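Local structure of Orf11 (Staphylococcus phage P68, 6O43) at residues L21-D24 against Q25-K29; S45-R48 against Q49-A53; S84-D88 against Y89-A93. The protein is a potential phage lysin that probably helps to break down the staphylococcal cell wall. All coordinates share one frame; numbering follows the deposited sequence. Where two conformers were deposited one is given.

Contact 1: L21-D24 against Q25-K29; sequences LTID and QLVPK
The terminal amide of Gln25 lies against the backbone and side chain of Thr22, and its carbonyl oxygen carries the contact: Gln25 OE1 accepts from Thr22 N at 2.8 Å, with the donor in the carbonyl plane. Beside this bond the methyl CG2 of Thr22 comes to 3.1 Å from the same Gln25 OE1. In return Thr22 OG1 accepts from Gln25 N at 3.1 Å in a nearly straight bond (168°). The two reciprocal bonds form a capping box, with Thr22 as the N-cap of helix 23-30. Thr22 holds OG1 between its own backbone N and carbonyl carbon (chi1 83°), the setting that turns the hydroxyl onto the first turn. A weak bond from Thr22 OG1 to Gln25 OE1 ties the two side chains directly.

Past the cap, Leu26 N bonds to Thr22 O and Val27 N to Ile23 O. Ile23 and Val27 pack through their CG2 methyls, 4.0 Å apart, and Leu21 CD1 meets Leu26 CD2 at 4.2 Å. Pro28 has no N-H to continue the ladder; its CD stands 3.1 Å from Asp24 O, where the helix is kinked. Asp24 itself pairs with Arg48 through a salt bridge, while Ile23 and Leu26 rest on Pro61 at the start of helix 61-71.

The two capping side chains are neutral, and the negative charge of Asp24 in the same first turn would probably interact favourably with the helix dipole. Each cap residue satisfies the other's backbone N-H, and accepting from Thr22 N fixes which way the Gln25 amide is turned.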
ATOM      1  N   LEU A  21      -2.091   1.510  15.838  1.00 59.50           N
ATOM      2  CA  LEU A  21      -0.767   1.043  16.221  1.00 55.02           C
ATOM      3  C   LEU A  21       0.189   2.224  16.321  1.00 58.80           C
ATOM      4  O   LEU A  21       0.156   3.132  15.486  1.00 67.83           O
ATOM      5  CB  LEU A  21      -0.231   0.020  15.217  1.00 54.86           C
ATOM      6  CG  LEU A  21      -1.011  -1.292  15.083  1.00 55.64           C
ATOM      7  CD1 LEU A  21      -0.529  -2.076  13.871  1.00 54.88           C
ATOM      8  CD2 LEU A  21      -0.876  -2.119  16.350  1.00 55.96           C
ATOM      9  N   THR A  22       1.039   2.202  17.343  1.00 53.99           N
ATOM     10  CA  THR A  22       2.027   3.247  17.562  1.00 58.77           C
ATOM     11  C   THR A  22       3.390   2.811  17.038  1.00 59.39           C
ATOM     12  O   THR A  22       3.627   1.641  16.727  1.00 54.38           O
ATOM     13  CB  THR A  22       2.135   3.589  19.049  1.00 58.48           C
ATOM     14  OG1 THR A  22       3.001   2.643  19.682  1.00 56.94           O
ATOM     15  CG2 THR A  22       0.762   3.541  19.713  1.00 60.28           C
ATOM     16  N   ILE A  23       4.303   3.781  16.956  1.00 55.53           N
ATOM     17  CA  ILE A  23       5.662   3.482  16.516  1.00 53.79           C
ATOM     18  C   ILE A  23       6.345   2.542  17.502  1.00 53.12           C
ATOM     19  O   ILE A  23       7.108   1.653  17.104  1.00 56.39           O
ATOM     20  CB  ILE A  23       6.460   4.784  16.320  1.00 56.06           C
ATOM     21  CG1 ILE A  23       5.993   5.500  15.047  1.00 53.14           C
ATOM     22  CG2 ILE A  23       7.957   4.497  16.278  1.00 48.93           C
ATOM     23  CD1 ILE A  23       6.723   6.795  14.761  1.00 49.35           C
ATOM     24  N   ASP A  24       6.081   2.718  18.802  1.00 53.10           N
ATOM     25  CA  ASP A  24       6.616   1.793  19.798  1.00 55.04           C
ATOM     26  C   ASP A  24       6.174   0.364  19.513  1.00 57.63           C
ATOM     27  O   ASP A  24       6.985  -0.567  19.561  1.00 54.28           O
ATOM     28  CB  ASP A  24       6.177   2.210  21.202  1.00 61.58           C
ATOM     29  CG  ASP A  24       7.022   3.328  21.770  1.00 66.99           C
ATOM     30  OD1 ASP A  24       8.157   3.521  21.285  1.00 64.86           O
ATOM     31  OD2 ASP A  24       6.554   4.006  22.711  1.00 80.61           O
ATOM     32  N   GLN A  25       4.888   0.172  19.221  1.00 53.29           N
ATOM     33  CA  GLN A  25       4.399  -1.162  18.897  1.00 58.84           C
ATOM     34  C   GLN A  25       4.964  -1.663  17.574  1.00 56.72           C
ATOM     35  O   GLN A  25       5.160  -2.872  17.406  1.00 49.45           O
ATOM     36  CB  GLN A  25       2.870  -1.160  18.861  1.00 60.84           C
ATOM     37  CG  GLN A  25       2.234  -0.883  20.218  1.00 60.14           C
ATOM     38  CD  GLN A  25       0.778  -0.478  20.111  1.00 68.61           C
ATOM     39  OE1 GLN A  25       0.435   0.471  19.407  1.00 69.97           O
ATOM     40  NE2 GLN A  25      -0.089  -1.200  20.811  1.00 77.06           N
ATOM     41  N   LEU A  26       5.256  -0.753  16.640  1.00 47.43           N
ATOM     42  CA  LEU A  26       5.685  -1.168  15.307  1.00 44.80           C
ATOM     43  C   LEU A  26       7.131  -1.653  15.301  1.00 46.13           C
ATOM     44  O   LEU A  26       7.451  -2.640  14.632  1.00 51.05           O
ATOM     45  CB  LEU A  26       5.506  -0.016  14.313  1.00 45.68           C
ATOM     46  CG  LEU A  26       4.074   0.321  13.883  1.00 52.49           C
ATOM     47  CD1 LEU A  26       4.050   1.558  12.993  1.00 48.39           C
ATOM     48  CD2 LEU A  26       3.437  -0.864  13.166  1.00 43.34           C
ATOM     49  N   VAL A  27       8.017  -0.984  16.045  1.00 51.18           N
ATOM     50  CA  VAL A  27       9.451  -1.254  15.908  1.00 51.45           C
ATOM     51  C   VAL A  27       9.780  -2.730  16.099  1.00 52.48           C
ATOM     52  O   VAL A  27      10.396  -3.323  15.199  1.00 49.03           O
ATOM     53  CB  VAL A  27      10.258  -0.346  16.855  1.00 54.17           C
ATOM     54  CG1 VAL A  27      11.736  -0.693  16.771  1.00 53.44           C
ATOM     55  CG2 VAL A  27      10.027   1.116  16.503  1.00 51.65           C
ATOM     56  N   PRO A  28       9.412  -3.376  17.210  1.00 52.62           N
ATOM     57  CA  PRO A  28       9.749  -4.802  17.357  1.00 53.03           C
ATOM     58  C   PRO A  28       9.110  -5.690  16.303  1.00 58.71           C
ATOM     59  O   PRO A  28       9.643  -6.767  16.009  1.00 55.26           O
ATOM     60  CB  PRO A  28       9.238  -5.140  18.766  1.00 64.31           C
ATOM     61  CG  PRO A  28       8.205  -4.094  19.065  1.00 62.20           C
ATOM     62  CD  PRO A  28       8.702  -2.849  18.386  1.00 59.03           C
ATOM     63  N   LYS A  29       7.981  -5.272  15.722  1.00 55.33           N
ATOM     64  CA  LYS A  29       7.292  -6.125  14.759  1.00 52.05           C
ATOM     65  C   LYS A  29       8.012  -6.175  13.419  1.00 46.15           C
ATOM     66  O   LYS A  29       7.988  -7.212  12.745  1.00 46.21           O
ATOM     67  CB  LYS A  29       5.853  -5.641  14.558  1.00 64.07           C
ATOM     68  CG  LYS A  29       4.946  -5.835  15.764  1.00 62.05           C
ATOM     69  CD  LYS A  29       4.778  -7.309  16.084  1.00 57.68           C
ATOM     70  CE  LYS A  29       3.721  -7.526  17.151  1.00 64.07           C
ATOM     71  NZ  LYS A  29       3.746  -8.920  17.671  1.00 73.83           N
TER

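Contact 2: S45-R48 against Q49-A53; sequences SKIR and QVLKA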
ATOM      1  N   SER A  45      16.934   2.524  16.791  1.00 51.87           N
ATOM      2  CA  SER A  45      16.974   3.981  16.689  1.00 57.58           C
ATOM      3  C   SER A  45      16.838   4.440  15.240  1.00 52.88           C
ATOM      4  O   SER A  45      16.179   5.448  14.964  1.00 54.71           O
ATOM      5  CB  SER A  45      18.255   4.528  17.322  1.00 57.53           C
ATOM      6  OG  SER A  45      19.396   4.213  16.546  1.00 72.18           O
ATOM      7  N   LYS A  46      17.444   3.711  14.298  1.00 45.65           N
ATOM      8  CA  LYS A  46      17.289   4.062  12.888  1.00 43.47           C
ATOM      9  C   LYS A  46      15.881   3.749  12.391  1.00 46.43           C
ATOM     10  O   LYS A  46      15.321   4.500  11.582  1.00 45.31           O
ATOM     11  CB  LYS A  46      18.341   3.341  12.043  1.00 43.34           C
ATOM     12  CG  LYS A  46      19.761   3.841  12.290  1.00 51.99           C
ATOM     13  CD  LYS A  46      20.765   3.189  11.355  1.00 47.36           C
ATOM     14  CE  LYS A  46      22.124   3.863  11.473  1.00 58.79           C
ATOM     15  NZ  LYS A  46      23.175   3.206  10.640  1.00 57.56           N
ATOM     16  N   ILE A  47      15.288   2.653  12.866  1.00 43.40           N
ATOM     17  CA  ILE A  47      13.905   2.346  12.506  1.00 45.74           C
ATOM     18  C   ILE A  47      12.979   3.464  12.974  1.00 46.01           C
ATOM     19  O   ILE A  47      12.128   3.946  12.219  1.00 50.14           O
ATOM     20  CB  ILE A  47      13.490   0.983  13.087  1.00 45.47           C
ATOM     21  CG1 ILE A  47      14.318  -0.142  12.462  1.00 44.10           C
ATOM     22  CG2 ILE A  47      12.007   0.742  12.874  1.00 42.61           C
ATOM     23  CD1 ILE A  47      14.050  -1.510  13.071  1.00 47.15           C
ATOM     24  N   ARG A  48      13.143   3.899  14.227  1.00 43.41           N
ATOM     25  CA  ARG A  48      12.359   5.023  14.732  1.00 46.55           C
ATOM     26  C   ARG A  48      12.590   6.279  13.911  1.00 43.65           C
ATOM     27  O   ARG A  48      11.650   7.025  13.626  1.00 48.87           O
ATOM     28  CB  ARG A  48      12.707   5.302  16.190  1.00 47.18           C
ATOM     29  CG  ARG A  48      12.151   4.301  17.147  1.00 58.46           C
ATOM     30  CD  ARG A  48      12.687   4.530  18.552  1.00 64.99           C
ATOM     31  NE  ARG A  48      12.400   3.371  19.381  1.00 61.40           N
ATOM     32  CZ  ARG A  48      11.203   3.104  19.886  1.00 61.59           C
ATOM     33  NH1 ARG A  48      10.187   3.927  19.656  1.00 61.83           N
ATOM     34  NH2 ARG A  48      11.024   2.015  20.617  1.00 67.46           N
ATOM     35  N   GLN A  49      13.848   6.555  13.569  1.00 46.07           N
ATOM     36  CA  GLN A  49      14.162   7.704  12.732  1.00 51.91           C
ATOM     37  C   GLN A  49      13.363   7.666  11.434  1.00 46.70           C
ATOM     38  O   GLN A  49      12.786   8.674  11.011  1.00 44.21           O
ATOM     39  CB  GLN A  49      15.664   7.729  12.451  1.00 52.46           C
ATOM     40  CG  GLN A  49      16.162   8.976  11.758  1.00 59.96           C
ATOM     41  CD  GLN A  49      17.570   8.809  11.229  1.00 65.82           C
ATOM     42  OE1 GLN A  49      18.019   7.690  10.973  1.00 66.12           O
ATOM     43  NE2 GLN A  49      18.279   9.919  11.067  1.00 67.95           N
ATOM     44  N   VAL A  50      13.301   6.494  10.801  1.00 44.14           N
ATOM     45  CA  VAL A  50      12.580   6.354   9.539  1.00 44.11           C
ATOM     46  C   VAL A  50      11.086   6.560   9.749  1.00 44.98           C
ATOM     47  O   VAL A  50      10.448   7.357   9.051  1.00 45.06           O
ATOM     48  CB  VAL A  50      12.877   4.982   8.909  1.00 43.24           C
ATOM     49  CG1 VAL A  50      11.889   4.688   7.793  1.00 39.74           C
ATOM     50  CG2 VAL A  50      14.310   4.937   8.401  1.00 38.95           C
ATOM     51  N   LEU A  51      10.505   5.850  10.716  1.00 44.37           N
ATOM     52  CA  LEU A  51       9.065   5.940  10.936  1.00 47.23           C
ATOM     53  C   LEU A  51       8.648   7.357  11.316  1.00 41.42           C
ATOM     54  O   LEU A  51       7.650   7.877  10.809  1.00 47.00           O
ATOM     55  CB  LEU A  51       8.640   4.939  12.008  1.00 44.89           C
ATOM     56  CG  LEU A  51       8.881   3.486  11.595  1.00 42.89           C
ATOM     57  CD1 LEU A  51       8.420   2.522  12.678  1.00 47.08           C
ATOM     58  CD2 LEU A  51       8.182   3.202  10.269  1.00 38.75           C
ATOM     59  N   LYS A  52       9.395   7.995  12.220  1.00 44.94           N
ATOM     60  CA  LYS A  52       9.103   9.385  12.561  1.00 47.50           C
ATOM     61  C   LYS A  52       9.152  10.278  11.326  1.00 44.19           C
ATOM     62  O   LYS A  52       8.328  11.187  11.173  1.00 47.83           O
ATOM     63  CB  LYS A  52      10.088   9.886  13.618  1.00 47.83           C
ATOM     64  CG  LYS A  52       9.908   9.283  15.002  1.00 50.55           C
ATOM     65  CD  LYS A  52      10.886   9.912  15.987  1.00 60.72           C
ATOM     66  CE  LYS A  52      10.863  11.432  15.878  1.00 66.96           C
ATOM     67  NZ  LYS A  52      11.700  12.090  16.926  1.00 74.43           N
ATOM     68  N   ALA A  53      10.115  10.039  10.436  1.00 43.45           N
ATOM     69  CA  ALA A  53      10.293  10.912   9.281  1.00 50.49           C
ATOM     70  C   ALA A  53       9.122  10.797   8.308  1.00 45.51           C
ATOM     71  O   ALA A  53       8.596  11.814   7.840  1.00 44.64           O
ATOM     72  CB  ALA A  53      11.615  10.595   8.583  1.00 47.58           C
TER
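Ile47 and Leu51, one helical turn apart, lie side by side and point the same way, with Ile47 CG2 4.0 Å from Leu51 CD1. The branch that touches is the Ile47 methyl set anti to the backbone N, close to its carbonyl carbon, while CG1 lies beside the backbone N. Leu51 swings CG back beside its own N (chi1 -63°), and this carbon sits 3.3 Å from Ile47 O.

Lys52 does much the same on another face: its CG lies 3.2 Å from Arg48 O, after which the chain bends at chi3 and its end leaves the helix. Val50 sets CG2 3.4 Å from Lys46 O. Gln49 differs, with CG anti to its backbone N (chi1 -172°) and the chain extended, and its OE1 hydrogen-bonds to Tyr89 OH. Arg48 is extended from CG to NE, toward its partner Asp24.

Four successive backbone bonds run underneath, among them Leu51 N to Ile47 O at 2.9 Å and nearly straight. Leu51 and Val50 pack on Phe64 of helix 61-71. Ile47, Val50 and Leu51 are buried and the lysines exposed, the amphipathic pattern of a regular alpha-helix, here helix 44-57.

Contact 3: S84-D88 against Y89-A93; sequences SARGD and YLTDA. With I3C (5-amino-2,4,6-triiodobenzene-1,3-dicarboxylic acid), chain B.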
ATOM      1  N   SER A  84      13.381   3.218  -8.067  1.00 55.10           N
ATOM      2  CA  SER A  84      14.821   3.157  -7.854  0.57 48.86           C
ATOM      3  C   SER A  84      15.178   3.773  -6.507  1.00 48.62           C
ATOM      4  O   SER A  84      14.576   4.763  -6.082  1.00 46.88           O
ATOM      5  CB  SER A  84      15.554   3.888  -8.981  0.57 49.63           C
ATOM      6  OG  SER A  84      14.860   3.750 -10.210  0.57 53.20           O
ATOM      7  N   ALA A  85      16.161   3.184  -5.835  1.00 47.88           N
ATOM      8  CA  ALA A  85      16.556   3.644  -4.512  1.00 51.11           C
ATOM      9  C   ALA A  85      17.346   4.944  -4.600  1.00 52.58           C
ATOM     10  O   ALA A  85      18.237   5.086  -5.444  1.00 56.55           O
ATOM     11  CB  ALA A  85      17.384   2.569  -3.807  1.00 55.29           C
ATOM     12  N   ARG A  86      17.021   5.889  -3.727  1.00 55.71           N
ATOM     13  CA  ARG A  86      17.835   7.087  -3.568  1.00 57.41           C
ATOM     14  C   ARG A  86      19.175   6.691  -2.940  1.00 60.52           C
ATOM     15  O   ARG A  86      19.494   5.510  -2.774  1.00 50.73           O
ATOM     16  CB  ARG A  86      17.085   8.132  -2.749  1.00 55.47           C
ATOM     17  CG  ARG A  86      15.755   8.563  -3.353  1.00 59.91           C
ATOM     18  CD  ARG A  86      15.942   9.239  -4.705  1.00 64.67           C
ATOM     19  NE  ARG A  86      15.014   8.716  -5.705  1.00 82.03           N
ATOM     20  CZ  ARG A  86      15.383   8.058  -6.800  1.00 80.45           C
ATOM     21  NH1 ARG A  86      16.669   7.850  -7.050  1.00 89.32           N
ATOM     22  NH2 ARG A  86      14.467   7.614  -7.650  1.00 73.75           N
ATOM     23  N   GLY A  87      19.972   7.693  -2.559  1.00 55.52           N
ATOM     24  CA  GLY A  87      21.354   7.445  -2.179  1.00 63.23           C
ATOM     25  C   GLY A  87      21.569   6.962  -0.760  1.00 55.21           C
ATOM     26  O   GLY A  87      22.621   6.384  -0.471  1.00 61.63           O
ATOM     27  N   ASP A  88      20.612   7.196   0.136  1.00 52.97           N
ATOM     28  CA  ASP A  88      20.740   6.744   1.514  1.00 54.54           C
ATOM     29  C   ASP A  88      19.351   6.446   2.060  1.00 52.55           C
ATOM     30  O   ASP A  88      18.339   6.892   1.512  1.00 47.88           O
ATOM     31  CB  ASP A  88      21.474   7.776   2.385  1.00 54.85           C
ATOM     32  CG  ASP A  88      20.670   9.046   2.593  1.00 63.09           C
ATOM     33  OD1 ASP A  88      19.848   9.080   3.533  1.00 57.36           O
ATOM     34  OD2 ASP A  88      20.858  10.007   1.814  1.00 65.34           O
ATOM     35  N   TYR A  89      19.310   5.679   3.153  1.00 44.81           N
ATOM     36  CA  TYR A  89      18.031   5.151   3.619  1.00 48.53           C
ATOM     37  C   TYR A  89      17.088   6.255   4.082  1.00 53.21           C
ATOM     38  O   TYR A  89      15.872   6.143   3.885  1.00 45.42           O
ATOM     39  CB  TYR A  89      18.249   4.124   4.735  1.00 46.52           C
ATOM     40  CG  TYR A  89      18.651   4.702   6.077  1.00 52.02           C
ATOM     41  CD1 TYR A  89      17.697   5.197   6.960  1.00 53.24           C
ATOM     42  CD2 TYR A  89      19.980   4.728   6.470  1.00 50.21           C
ATOM     43  CE1 TYR A  89      18.059   5.720   8.189  1.00 50.96           C
ATOM     44  CE2 TYR A  89      20.350   5.248   7.696  1.00 66.37           C
ATOM     45  CZ  TYR A  89      19.385   5.741   8.552  1.00 60.13           C
ATOM     46  OH  TYR A  89      19.752   6.257   9.776  1.00 67.01           O
ATOM     47  N   LEU A  90      17.612   7.317   4.698  1.00 46.12           N
ATOM     48  CA  LEU A  90      16.736   8.379   5.180  1.00 49.99           C
ATOM     49  C   LEU A  90      16.227   9.237   4.029  1.00 44.38           C
ATOM     50  O   LEU A  90      15.032   9.539   3.953  1.00 44.23           O
ATOM     51  CB  LEU A  90      17.456   9.245   6.216  1.00 45.28           C
ATOM     52  CG  LEU A  90      16.549  10.240   6.943  1.00 53.77           C
ATOM     53  CD1 LEU A  90      15.382   9.509   7.592  1.00 54.10           C
ATOM     54  CD2 LEU A  90      17.329  11.036   7.982  1.00 52.38           C
ATOM     55  N   THR A  91      17.125   9.647   3.131  1.00 54.90           N
ATOM     56  CA  THR A  91      16.697  10.349   1.924  1.00 52.66           C
ATOM     57  C   THR A  91      15.663   9.538   1.151  1.00 48.03           C
ATOM     58  O   THR A  91      14.719  10.098   0.581  1.00 46.28           O
ATOM     59  CB  THR A  91      17.907  10.649   1.036  1.00 56.45           C
ATOM     60  OG1 THR A  91      18.812  11.521   1.728  1.00 57.66           O
ATOM     61  CG2 THR A  91      17.461  11.301  -0.269  1.00 58.87           C
ATOM     62  N   ASP A  92      15.821   8.214   1.126  1.00 44.31           N
ATOM     63  CA  ASP A  92      14.896   7.381   0.366  1.00 46.38           C
ATOM     64  C   ASP A  92      13.528   7.316   1.036  1.00 44.53           C
ATOM     65  O   ASP A  92      12.496   7.378   0.358  1.00 46.95           O
ATOM     66  CB  ASP A  92      15.474   5.977   0.187  1.00 43.28           C
ATOM     67  CG  ASP A  92      14.737   5.177  -0.870  1.00 45.70           C
ATOM     68  OD1 ASP A  92      14.990   5.408  -2.071  1.00 49.49           O
ATOM     69  OD2 ASP A  92      13.896   4.327  -0.512  1.00 44.81           O
ATOM     70  N   ALA A  93      13.499   7.187   2.366  1.00 45.11           N
ATOM     71  CA  ALA A  93      12.221   7.143   3.069  1.00 45.39           C
ATOM     72  C   ALA A  93      11.435   8.430   2.860  1.00 47.44           C
ATOM     73  O   ALA A  93      10.226   8.391   2.599  1.00 41.17           O
ATOM     74  CB  ALA A  93      12.438   6.883   4.560  1.00 46.52           C
TER
HETATM   75  I3  I3C B 301      20.460   3.478  -0.459  0.52 83.77           I
HETATM   76  I2  I3C B 301      22.576   0.614   4.397  0.52 90.77           I
HETATM   77  I1  I3C B 301      25.654   0.364  -0.827  0.52 88.53           I
HETATM   78  O8  I3C B 301      23.949   3.153  -2.107  0.52 91.49           O
HETATM   79  O9  I3C B 301      22.567   1.559  -2.661  0.52 91.67           O
HETATM   80  C10 I3C B 301      24.911  -0.185   2.338  0.52 92.54           C
HETATM   81  N13 I3C B 301      20.673   2.399   2.507  0.52 88.12           N
HETATM   82  C1  I3C B 301      23.041   1.823  -0.305  0.52 92.07           C
HETATM   83  C6  I3C B 301      21.950   2.270   0.424  0.52 89.81           C
HETATM   84  C5  I3C B 301      21.819   1.926   1.755  0.52 89.27           C
HETATM   85  C4  I3C B 301      22.775   1.136   2.364  0.52 92.54           C
HETATM   86  C3  I3C B 301      23.866   0.687   1.644  0.52 93.50           C
HETATM   87  C2  I3C B 301      24.001   1.030   0.306  0.52 91.38           C
HETATM   88  C7  I3C B 301      23.193   2.200  -1.778  0.52 92.82           C
HETATM   89  O11 I3C B 301      24.796  -1.440   2.314  0.52 90.28           O
HETATM   90  O12 I3C B 301      25.880   0.349   2.938  0.52 91.92           O
HETATM   91  O   HOH W   1      12.885   4.849  -3.760  1.00 41.40           O
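Asp88 is the N-cap of helix 89-104 and spends both its carboxylate oxygens on Thr91. Asp88 OD1 takes Thr91 N at 2.8 Å in an almost linear bond (177°), the donor standing above the carboxylate plane, while Thr91 OG1 donates to the syn side of Asp88 OD2 at 2.5 Å. A chi1 of 68° places the Asp88 carboxylate over the start of the helix.

The buried part of the contact is Asp92, whose OD1 is gripped twice. It draws in the preceding loop by accepting from Arg86 N at 2.7 Å, from the anti side of the carboxylate, and it also accepts from a water, 2.8 Å from Asp92 OD1, that donates to Ser84 O at 2.9 Å as well. Asp92 OD2 is held by Trp79 N. The CB and CG of Arg86 both pass 3.5 Å from Asp92 OD1, yet the bent chain carries the guanidinium away, over the backbone carbonyl of Ser84 and into a cation-pi contact with Phe95.

By contrast Thr91 is exposed despite its short bond, and so is Gly87 at the bend of the loop. The triiodo compound I3C, used for phasing, lies beside this bend in a pocket completed by Trp39. Its N13 is 3.6 Å from Tyr89 N, and its iodine I3 stands 3.2 Å from Arg86 O, a short contact and at most a bent halogen bond.

In the fold
The three contacts follow in series along the chain, and contact 2 touches both others. Helix 44-57 meets helix 23-30 of contact 1 through Ile23 CD1 against Leu51 CB (3.8 Å) and Val27 CG2 against Arg48 CG (3.9 Å). It meets helix 89-104 of contact 3 through Val50 CG2 on Tyr89 CD1 (3.7 Å) and a probable hydrogen bond from Tyr89 to Gln49. Contacts 1 and 3 do not touch. Contacts 1 and 2 are partly buried; contact 3 is at the surface. Contacts 1 and 3 both sit at helix N-termini, but contact 1 caps with threonine and glutamine, contact 3 with a carboxylate, whereas mid-helix contact 2 depends on regular backbone bonds and apolar packing.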